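Local coordinates for UPF0230 protein TM1468 (PDB 1VPV) that binds long-chain fatty acids such as palmitate and may take part in lipid transport or fatty acid metabolism, at residues K223-E226 with A227-K231; I17-D20 with S21-V25; N150-T153 with I154-L158; L205-N209 with G210-P214. All blocks are in the same frame, centred on the assembly; numbering follows the deposited sequence.

Contact 1: residues K223-E226 with A227-K231; sequences KAIE and ALIEK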
loop_
_atom_site.group_PDB
_atom_site.type_symbol
_atom_site.label_atom_id
_atom_site.label_comp_id
_atom_site.label_asym_id
_atom_site.label_seq_id
_atom_site.Cartn_x
_atom_site.Cartn_y
_atom_site.Cartn_z
ATOM N N LYS A 223 -17.756 14.939 -4.000
ATOM C CA LYS A 223 -17.526 14.587 -5.405
ATOM C C LYS A 223 -16.317 13.672 -5.569
ATOM O O LYS A 223 -16.338 12.754 -6.390
ATOM C CB LYS A 223 -17.383 15.831 -6.285
ATOM C CG LYS A 223 -18.715 16.596 -6.560
ATOM C CD LYS A 223 -19.748 15.698 -7.254
ATOM C CE LYS A 223 -20.786 16.459 -8.158
ATOM N NZ LYS A 223 -21.134 17.866 -7.733
ATOM N N ALA A 224 -15.286 13.896 -4.760
ATOM C CA ALA A 224 -14.071 13.083 -4.806
ATOM C C ALA A 224 -14.397 11.641 -4.440
ATOM O O ALA A 224 -14.000 10.714 -5.147
ATOM C CB ALA A 224 -13.040 13.634 -3.856
ATOM N N ILE A 225 -15.147 11.481 -3.350
ATOM C CA ILE A 225 -15.623 10.180 -2.883
ATOM C C ILE A 225 -16.389 9.484 -4.000
ATOM O O ILE A 225 -16.084 8.328 -4.311
ATOM C CB ILE A 225 -16.536 10.336 -1.606
ATOM C CG1 ILE A 225 -15.688 10.574 -0.355
ATOM C CG2 ILE A 225 -17.474 9.152 -1.404
ATOM C CD1 ILE A 225 -16.529 11.197 0.805
ATOM N N GLU A 226 -17.365 10.184 -4.598
ATOM C CA GLU A 226 -18.135 9.623 -5.725
ATOM C C GLU A 226 -17.219 9.187 -6.866
ATOM O O GLU A 226 -17.374 8.098 -7.424
ATOM C CB GLU A 226 -19.140 10.619 -6.284
ATOM C CG GLU A 226 -20.394 10.880 -5.439
ATOM C CD GLU A 226 -21.179 12.176 -5.862
ATOM O OE1 GLU A 226 -21.230 12.506 -7.080
ATOM O OE2 GLU A 226 -21.752 12.855 -4.968
ATOM N N ALA A 227 -16.258 10.036 -7.216
ATOM C CA ALA A 227 -15.325 9.716 -8.298
ATOM C C ALA A 227 -14.554 8.411 -8.045
ATOM O O ALA A 227 -14.291 7.659 -8.988
ATOM C CB ALA A 227 -14.352 10.847 -8.508
ATOM N N LEU A 228 -14.203 8.137 -6.787
ATOM C CA LEU A 228 -13.359 6.953 -6.485
ATOM C C LEU A 228 -14.166 5.688 -6.680
ATOM O O LEU A 228 -13.659 4.671 -7.158
ATOM C CB LEU A 228 -12.823 6.981 -5.036
ATOM C CG LEU A 228 -11.840 8.056 -4.544
ATOM C CD1 LEU A 228 -10.928 7.502 -3.401
ATOM C CD2 LEU A 228 -11.012 8.542 -5.673
ATOM N N ILE A 229 -15.428 5.780 -6.267
ATOM C CA ILE A 229 -16.346 4.689 -6.319
ATOM C C ILE A 229 -16.794 4.474 -7.758
ATOM O O ILE A 229 -16.959 3.334 -8.163
ATOM C CB ILE A 229 -17.550 4.914 -5.363
ATOM C CG1 ILE A 229 -17.065 4.820 -3.911
ATOM C CG2 ILE A 229 -18.664 3.877 -5.614
ATOM C CD1 ILE A 229 -18.058 5.327 -2.897
ATOM N N GLU A 230 -16.967 5.550 -8.522
ATOM C CA GLU A 230 -17.303 5.397 -9.950
ATOM C C GLU A 230 -16.156 4.739 -10.726
ATOM O O GLU A 230 -16.406 3.944 -11.618
ATOM C CB GLU A 230 -17.747 6.721 -10.604
ATOM C CG GLU A 230 -19.023 7.276 -10.000
ATOM C CD GLU A 230 -19.573 8.509 -10.714
ATOM O OE1 GLU A 230 -20.070 8.370 -11.863
ATOM O OE2 GLU A 230 -19.552 9.615 -10.110
ATOM N N LYS A 231 -14.913 5.030 -10.372
ATOM C CA LYS A 231 -13.790 4.357 -11.011
ATOM C C LYS A 231 -13.792 2.852 -10.730
ATOM O O LYS A 231 -13.642 2.047 -11.644
ATOM C CB LYS A 231 -12.457 4.989 -10.597
ATOM C CG LYS A 231 -11.203 4.151 -10.926
ATOM C CD LYS A 231 -11.042 3.799 -12.425
ATOM C CE LYS A 231 -10.525 4.974 -13.242
ATOM N NZ LYS A 231 -10.623 4.764 -14.722
#
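From A227 N to K223 O and from E230 N to E226 O the backbone closes i to i+4 hydrogen bonds of 2.8 Å each, the ladder that defines an alpha helix. The helix is 220-232, packed against the mixed sheet whose edge strand 211-219 runs directly into it. Between these two rungs L228 N bonds A224 O, and I229 N meets I225 O at 3.3 Å. L228 N also shares itself weakly with I225 O.

The side chains sort by the surroundings they meet. A224, A227 and L228 lie on the sheet, L228 against I173 and C204, whereas I225 and I229 press on helix 252-263. A227 O takes a further hydrogen bond from Y215 OH. The glutamates sit one turn apart, E226 OE1 and E230 OE2 being 4.5 Å from each other, and two like charges at that spacing probably repel mildly. Each has a weak, long ion pair that may offset this, E230 with R216 and E226 with K222. E230 is extended beyond CG, and that atom lies 3.2 Å from E226 O, while OE2 comes to 4.0 Å from E226 CB. With an alanine at E230, R216 would probably lose its distant carboxylate and the carbonyl of E226 the CG methylene packed on it.

I225 and I229 lie side by side and point the same way. In I225 the CG2 branch is anti to the backbone N, and this methyl meets I229 CD1 at 4.1 Å.

Contact 2: residues I17-D20 with S21-V25; sequences ILVD and STADV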
loop_
_atom_site.group_PDB
_atom_site.type_symbol
_atom_site.label_atom_id
_atom_site.label_comp_id
_atom_site.label_asym_id
_atom_site.label_seq_id
_atom_site.Cartn_x
_atom_site.Cartn_y
_atom_site.Cartn_z
ATOM N N ILE A 17 5.937 -13.657 5.958
ATOM C CA ILE A 17 5.527 -12.735 4.918
ATOM C C ILE A 17 6.126 -11.376 5.273
ATOM O O ILE A 17 5.993 -10.895 6.389
ATOM C CB ILE A 17 4.003 -12.642 4.804
ATOM C CG1 ILE A 17 3.437 -13.964 4.308
ATOM C CG2 ILE A 17 3.591 -11.501 3.864
ATOM C CD1 ILE A 17 1.897 -14.082 4.395
ATOM N N LEU A 18 6.806 -10.773 4.314
ATOM C CA LEU A 18 7.364 -9.448 4.500
ATOM C C LEU A 18 6.743 -8.490 3.483
ATOM O O LEU A 18 6.693 -8.793 2.288
ATOM C CB LEU A 18 8.873 -9.510 4.299
ATOM C CG LEU A 18 9.616 -8.193 4.449
ATOM C CD1 LEU A 18 9.612 -7.743 5.880
ATOM C CD2 LEU A 18 11.041 -8.403 3.944
ATOM N N VAL A 19 6.240 -7.355 3.943
ATOM C CA VAL A 19 5.918 -6.244 3.005
ATOM C C VAL A 19 6.867 -5.098 3.360
ATOM O O VAL A 19 7.525 -5.120 4.393
ATOM C CB VAL A 19 4.446 -5.783 3.082
ATOM C CG1 VAL A 19 3.475 -6.972 2.802
ATOM C CG2 VAL A 19 4.133 -5.148 4.452
ATOM N N ASP A 20 6.950 -4.112 2.487
ATOM C CA ASP A 20 7.701 -2.916 2.756
ATOM C C ASP A 20 6.796 -1.861 3.392
ATOM O O ASP A 20 5.572 -2.017 3.397
ATOM C CB ASP A 20 8.374 -2.429 1.485
ATOM C CG ASP A 20 7.390 -1.930 0.447
ATOM O OD1 ASP A 20 6.717 -0.881 0.691
ATOM O OD2 ASP A 20 7.331 -2.581 -0.623
ATOM N N SER A 21 7.401 -0.808 3.958
ATOM C CA SER A 21 6.638 0.179 4.728
ATOM C C SER A 21 5.583 0.929 3.893
ATOM O O SER A 21 4.606 1.440 4.435
ATOM C CB SER A 21 7.569 1.191 5.364
ATOM O OG SER A 21 8.296 1.851 4.361
ATOM N N THR A 22 5.791 0.980 2.581
ATOM C CA THR A 22 4.812 1.570 1.669
ATOM C C THR A 22 3.525 0.744 1.503
ATOM O O THR A 22 2.626 1.197 0.851
ATOM C CB THR A 22 5.396 1.803 0.248
ATOM O OG1 THR A 22 5.468 0.574 -0.459
ATOM C CG2 THR A 22 6.765 2.382 0.338
ATOM N N ALA A 23 3.477 -0.457 2.060
ATOM C CA ALA A 23 2.244 -1.239 2.135
ATOM C C ALA A 23 1.210 -0.706 3.138
ATOM O O ALA A 23 0.032 -1.102 3.067
ATOM C CB ALA A 23 2.546 -2.737 2.448
ATOM N N ASP A 24 1.650 0.153 4.071
ATOM C CA ASP A 24 0.760 0.755 5.068
ATOM C C ASP A 24 -0.121 -0.335 5.693
ATOM O O ASP A 24 -1.352 -0.212 5.756
ATOM C CB ASP A 24 -0.124 1.834 4.424
ATOM C CG ASP A 24 0.673 2.969 3.796
ATOM O OD1 ASP A 24 1.812 3.231 4.248
ATOM O OD2 ASP A 24 0.135 3.635 2.857
ATOM N N VAL A 25 0.524 -1.411 6.128
ATOM C CA VAL A 25 -0.157 -2.585 6.659
ATOM C C VAL A 25 -0.864 -2.268 7.978
ATOM O O VAL A 25 -0.275 -1.605 8.858
ATOM C CB VAL A 25 0.835 -3.802 6.839
ATOM C CG1 VAL A 25 1.863 -3.536 7.939
ATOM C CG2 VAL A 25 0.066 -5.107 7.104
HETATM O O HOH W 1 3.643 -1.689 5.922
#
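V19 and A23 face each other across the sharp bend that ends strand 15-20, V19 CG2 lying 3.5 Å from A23 CB. A looser contact follows, with the same V19 methyl 4.3 Å from V25 CB, so that one branch of the valine packs against both later residues. I137 joins this apolar cluster, touching V19 and A23.

D20 and T22 run obliquely across one another. The first torsion of D20 (chi1 68°) sets CG between its backbone N and carbonyl carbon, which turns the carboxylate toward the following turn. There OD1 makes at most a weak bond to T22 N, and its exact place is doubtful because the model crowds it against the threonine hydroxyl. The firmer partner of this carboxylate is L103 N, which bonds OD2 from the loop after strand 97-102. S21 turns to other neighbours: its hydroxyl is hydrogen-bonded to L40 N and D52 OD2.

The main chain supplies the framework for these orientations. A23 N donates to D20 O at 2.9 Å, approaching from above the carbonyl plane, 44° out of it. A water also donates to D20 O, at 3.2 Å, and accepts from V25 N at 3.1 Å, so the carbonyl oxygen is gripped twice and the chain on both sides of the bend is bridged.

T22 touches L103 and L40, and its side chain lies about 5 Å from the bound palmitic acid. The bend thus illustrates a 3-10 turn at the carboxyl end of a parallel strand, bordering the site of this DegV-like fold where T75 and S108 bind the fatty acid.

Contact 3: residues N150-T153 with I154-L158; sequences NGAT and IEEVL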
loop_
_atom_site.group_PDB
_atom_site.type_symbol
_atom_site.label_atom_id
_atom_site.label_comp_id
_atom_site.label_asym_id
_atom_site.label_seq_id
_atom_site.Cartn_x
_atom_site.Cartn_y
_atom_site.Cartn_z
ATOM N N ASN A 150 -4.513 -22.910 5.010
ATOM C CA ASN A 150 -5.287 -24.055 4.526
ATOM C C ASN A 150 -4.458 -25.057 3.733
ATOM O O ASN A 150 -4.977 -25.756 2.865
ATOM C CB ASN A 150 -6.458 -23.554 3.684
ATOM C CG ASN A 150 -7.478 -22.825 4.521
ATOM O OD1 ASN A 150 -7.308 -22.680 5.736
ATOM N ND2 ASN A 150 -8.546 -22.363 3.889
ATOM N N GLY A 151 -3.164 -25.109 4.023
ATOM C CA GLY A 151 -2.305 -26.156 3.522
ATOM C C GLY A 151 -1.703 -25.988 2.144
ATOM O O GLY A 151 -1.002 -26.884 1.696
ATOM N N ALA A 152 -1.933 -24.860 1.469
ATOM C CA ALA A 152 -1.397 -24.670 0.104
ATOM C C ALA A 152 0.126 -24.544 0.045
ATOM O O ALA A 152 0.786 -24.051 0.994
ATOM C CB ALA A 152 -2.019 -23.455 -0.556
ATOM N N THR A 153 0.666 -24.939 -1.104
ATOM C CA THR A 153 2.068 -24.745 -1.411
ATOM C C THR A 153 2.327 -23.333 -1.875
ATOM O O THR A 153 1.424 -22.601 -2.326
ATOM C CB THR A 153 2.572 -25.656 -2.541
ATOM O OG1 THR A 153 2.086 -25.175 -3.799
ATOM C CG2 THR A 153 2.127 -27.117 -2.330
ATOM N N ILE A 154 3.596 -22.972 -1.771
ATOM C CA ILE A 154 4.083 -21.677 -2.182
ATOM C C ILE A 154 3.762 -21.495 -3.631
ATOM O O ILE A 154 3.303 -20.424 -4.037
ATOM C CB ILE A 154 5.604 -21.605 -2.056
ATOM C CG1 ILE A 154 6.011 -21.621 -0.592
ATOM C CG2 ILE A 154 6.111 -20.337 -2.694
ATOM C CD1 ILE A 154 5.711 -20.316 0.137
ATOM N N GLU A 155 4.030 -22.552 -4.398
ATOM C CA GLU A 155 3.757 -22.604 -5.825
ATOM C C GLU A 155 2.268 -22.304 -6.068
ATOM O O GLU A 155 1.912 -21.507 -6.938
ATOM C CB GLU A 155 4.150 -23.987 -6.376
ATOM C CG GLU A 155 5.638 -24.427 -6.070
ATOM C CD GLU A 155 5.800 -25.567 -5.020
ATOM O OE1 GLU A 155 5.840 -26.771 -5.385
ATOM O OE2 GLU A 155 5.939 -25.254 -3.831
ATOM N N GLU A 156 1.399 -22.926 -5.277
ATOM C CA GLU A 156 -0.036 -22.683 -5.394
ATOM C C GLU A 156 -0.363 -21.245 -5.031
ATOM O O GLU A 156 -1.128 -20.605 -5.722
ATOM C CB GLU A 156 -0.846 -23.695 -4.563
ATOM C CG GLU A 156 -0.776 -25.132 -5.168
ATOM C CD GLU A 156 -1.330 -26.263 -4.274
ATOM O OE1 GLU A 156 -1.252 -26.181 -3.029
ATOM O OE2 GLU A 156 -1.824 -27.273 -4.846
ATOM N N VAL A 157 0.266 -20.695 -4.000
ATOM C CA VAL A 157 -0.008 -19.302 -3.644
ATOM C C VAL A 157 0.397 -18.337 -4.776
ATOM O O VAL A 157 -0.381 -17.474 -5.193
ATOM C CB VAL A 157 0.683 -18.917 -2.346
ATOM C CG1 VAL A 157 0.519 -17.434 -2.076
ATOM C CG2 VAL A 157 0.100 -19.713 -1.208
ATOM N N LEU A 158 1.612 -18.508 -5.286
ATOM C CA LEU A 158 2.121 -17.602 -6.311
ATOM C C LEU A 158 1.272 -17.639 -7.574
ATOM O O LEU A 158 0.935 -16.586 -8.116
ATOM C CB LEU A 158 3.579 -17.905 -6.605
ATOM C CG LEU A 158 4.467 -17.559 -5.400
ATOM C CD1 LEU A 158 5.809 -18.233 -5.543
ATOM C CD2 LEU A 158 4.660 -16.040 -5.222
#
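T153 and E156 exchange hydrogen bonds between side chain and backbone, forming a capping box at the start of helix 154-166. In one direction E156 N donates to T153 OG1 at 2.8 Å. In the other, T153 N donates to E156 OE1 at 3.0 Å, almost straight at 174°, meeting that oxygen on its anti side and 23° out of the carboxylate plane. The N-cap role of the threonine follows from its first torsion (chi1 75°), which places OG1 between the backbone N and carbonyl carbon, where it can accept from E156 N. The helix proper starts with V157 N bonded to T153 O at 2.8 Å.

Around these bonds, carbon atoms of each residue pack against the polar atoms of the other. The E156 chain slants across the threonine, its CG 3.2 Å from T153 OG1, and the T153 methyl CG2 lies 3.6 Å from E156 OE1. Negative carboxylates near a helix amino end are likely to be favoured by its dipole. A valine in place of T153 would probably deprive E156 N of its capping acceptor and leave the first turn freer to fray.

Further out, the preceding helix ends in a Schellman motif, with G151 at positive phi as its C-prime residue, A152 N bonded to M147 O and G151 N to L148 O. The two helices also meet at V157, which touches A144, M147 and L148, while I154 packs on V97 and Y126 of the neighbouring strands. The junction between loop and helix is completed by A152 CB, which lies 4.3 Å from V157 CG2.

Contact 4: residues L205-N209 with G210-P214; sequences LHIEN and GELIP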
loop_
_atom_site.group_PDB
_atom_site.type_symbol
_atom_site.label_atom_id
_atom_site.label_comp_id
_atom_site.label_asym_id
_atom_site.label_seq_id
_atom_site.Cartn_x
_atom_site.Cartn_y
_atom_site.Cartn_z
ATOM N N LEU A 205 -6.734 9.552 -8.341
ATOM C CA LEU A 205 -5.828 8.667 -9.019
ATOM C C LEU A 205 -6.175 7.209 -8.758
ATOM O O LEU A 205 -6.916 6.877 -7.810
ATOM C CB LEU A 205 -4.380 8.936 -8.590
ATOM C CG LEU A 205 -3.827 10.369 -8.762
ATOM C CD1 LEU A 205 -4.130 11.271 -7.564
ATOM C CD2 LEU A 205 -2.347 10.335 -8.954
ATOM N N HIS A 206 -5.645 6.345 -9.622
ATOM C CA HIS A 206 -5.586 4.909 -9.360
ATOM C C HIS A 206 -4.289 4.379 -9.899
ATOM O O HIS A 206 -3.500 5.109 -10.496
ATOM C CB HIS A 206 -6.766 4.154 -9.974
ATOM C CG HIS A 206 -6.790 4.177 -11.470
ATOM N ND1 HIS A 206 -6.925 3.034 -12.224
ATOM C CD2 HIS A 206 -6.694 5.202 -12.355
ATOM C CE1 HIS A 206 -6.916 3.354 -13.509
ATOM N NE2 HIS A 206 -6.784 4.663 -13.615
ATOM N N ILE A 207 -4.064 3.101 -9.650
ATOM C CA ILE A 207 -2.901 2.407 -10.131
ATOM C C ILE A 207 -3.320 1.409 -11.177
ATOM O O ILE A 207 -4.186 0.604 -10.934
ATOM C CB ILE A 207 -2.246 1.663 -8.984
ATOM C CG1 ILE A 207 -1.898 2.678 -7.898
ATOM C CG2 ILE A 207 -1.040 0.880 -9.516
ATOM C CD1 ILE A 207 -0.803 2.255 -6.945
ATOM N N GLU A 208 -2.645 1.426 -12.312
ATOM C CA GLU A 208 -2.992 0.603 -13.461
ATOM C C GLU A 208 -1.675 0.168 -14.072
ATOM O O GLU A 208 -0.878 1.018 -14.454
ATOM C CB GLU A 208 -3.837 1.419 -14.443
ATOM C CG GLU A 208 -4.110 0.785 -15.845
ATOM C CD GLU A 208 -5.451 1.270 -16.405
ATOM O OE1 GLU A 208 -6.492 0.645 -16.054
ATOM O OE2 GLU A 208 -5.475 2.284 -17.159
ATOM N N ASN A 209 -1.442 -1.149 -14.124
ATOM C CA ASN A 209 -0.184 -1.712 -14.595
ATOM C C ASN A 209 1.053 -1.221 -13.855
ATOM O O ASN A 209 2.106 -0.996 -14.485
ATOM C CB ASN A 209 -0.030 -1.397 -16.090
ATOM C CG ASN A 209 -1.135 -2.003 -16.914
ATOM O OD1 ASN A 209 -1.662 -1.362 -17.818
ATOM N ND2 ASN A 209 -1.513 -3.247 -16.591
ATOM N N GLY A 210 0.925 -0.991 -12.541
ATOM C CA GLY A 210 2.056 -0.557 -11.731
ATOM C C GLY A 210 2.348 0.920 -11.783
ATOM O O GLY A 210 3.275 1.391 -11.123
ATOM N N GLU A 211 1.526 1.684 -12.502
ATOM C CA GLU A 211 1.748 3.122 -12.601
ATOM C C GLU A 211 0.647 3.983 -11.984
ATOM O O GLU A 211 -0.522 3.551 -11.906
ATOM C CB GLU A 211 1.907 3.481 -14.072
ATOM C CG GLU A 211 3.198 2.978 -14.673
ATOM C CD GLU A 211 3.183 3.043 -16.172
ATOM O OE1 GLU A 211 2.499 3.936 -16.724
ATOM O OE2 GLU A 211 3.841 2.186 -16.801
ATOM N N LEU A 212 1.004 5.216 -11.594
ATOM C CA LEU A 212 0.019 6.164 -11.031
ATOM C C LEU A 212 -0.662 6.969 -12.110
ATOM O O LEU A 212 -0.004 7.648 -12.870
ATOM C CB LEU A 212 0.658 7.177 -10.092
ATOM C CG LEU A 212 0.790 6.806 -8.651
ATOM C CD1 LEU A 212 1.429 8.016 -7.882
ATOM C CD2 LEU A 212 -0.591 6.417 -8.104
ATOM N N ILE A 213 -1.983 6.913 -12.141
ATOM C CA ILE A 213 -2.742 7.550 -13.176
ATOM C C ILE A 213 -3.811 8.477 -12.583
ATOM O O ILE A 213 -4.805 8.008 -12.027
ATOM C CB ILE A 213 -3.433 6.500 -14.031
ATOM C CG1 ILE A 213 -2.450 5.360 -14.360
ATOM C CG2 ILE A 213 -4.080 7.168 -15.303
ATOM C CD1 ILE A 213 -1.295 5.735 -15.257
ATOM N N PRO A 214 -3.622 9.795 -12.727
ATOM C CA PRO A 214 -4.703 10.729 -12.370
ATOM C C PRO A 214 -5.786 10.544 -13.395
ATOM O O PRO A 214 -5.478 10.453 -14.576
ATOM C CB PRO A 214 -4.086 12.131 -12.527
ATOM C CG PRO A 214 -2.655 11.942 -12.927
ATOM C CD PRO A 214 -2.434 10.467 -13.280
#
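H206 and I213 form one of two hydrogen-bonded pairs in this antiparallel hairpin, E208 and E211 the other. I213 N donates to H206 O at 2.9 Å, and H206 N returns a bond to I213 O at 3.0 Å. E208 N reaches E211 O, but E211 N, next to the turn, comes in well above the carbonyl plane of E208 to meet its O at 3.2 Å. Weaker CA-H...O contacts interleave with these, as from I207 CA to E211 O.

Apolar contacts occupy the face of L205, I207, L212 and P214. I207 and L212 cross at an angle, I207 CG1 lying 4.0 Å from L212 CD2, and L205 CG meets P214 CB at 4.2 Å. On the face of H206 and I213, the imidazole lies across the isoleucine with NE2 3.8 Å from I213 CB. Its ring also meets that of Y215, their planes at about 90°.

Polar ties run outward from the turn: K106 pairs with E211 OE2 in a salt bridge and donates to N209 O, while G210 O accepts from S104 OG. N209 and G210 both have positive phi, which at the second position favours a glycine. This is the classic two-residue beta hairpin with a type I' turn, here joining the outermost strand 211-219 to its neighbour 201-208 and presenting L212 to the bound palmitic acid.

Followed from the N terminus, the four contacts come in the order 2, 3, 4, 1, strictly in series; none nests in or crosses another. Contact 2 turns the chain out of strand 15-20, in the sheet nearer the N terminus. Contact 3 closes the link between helices 138-149 and 154-166, the latter lying on strands 97-102 and 125-129 of that same sheet. Contact 4 reverses the chain at the edge of the second sheet, and contact 1 lies on the helix that follows its outer strand. These last two touch, K231 CE lying 3.8 Å from H206 NE2, whereas contacts 2 and 4 stay about 9 Å apart at their nearest atoms, both near the lipid.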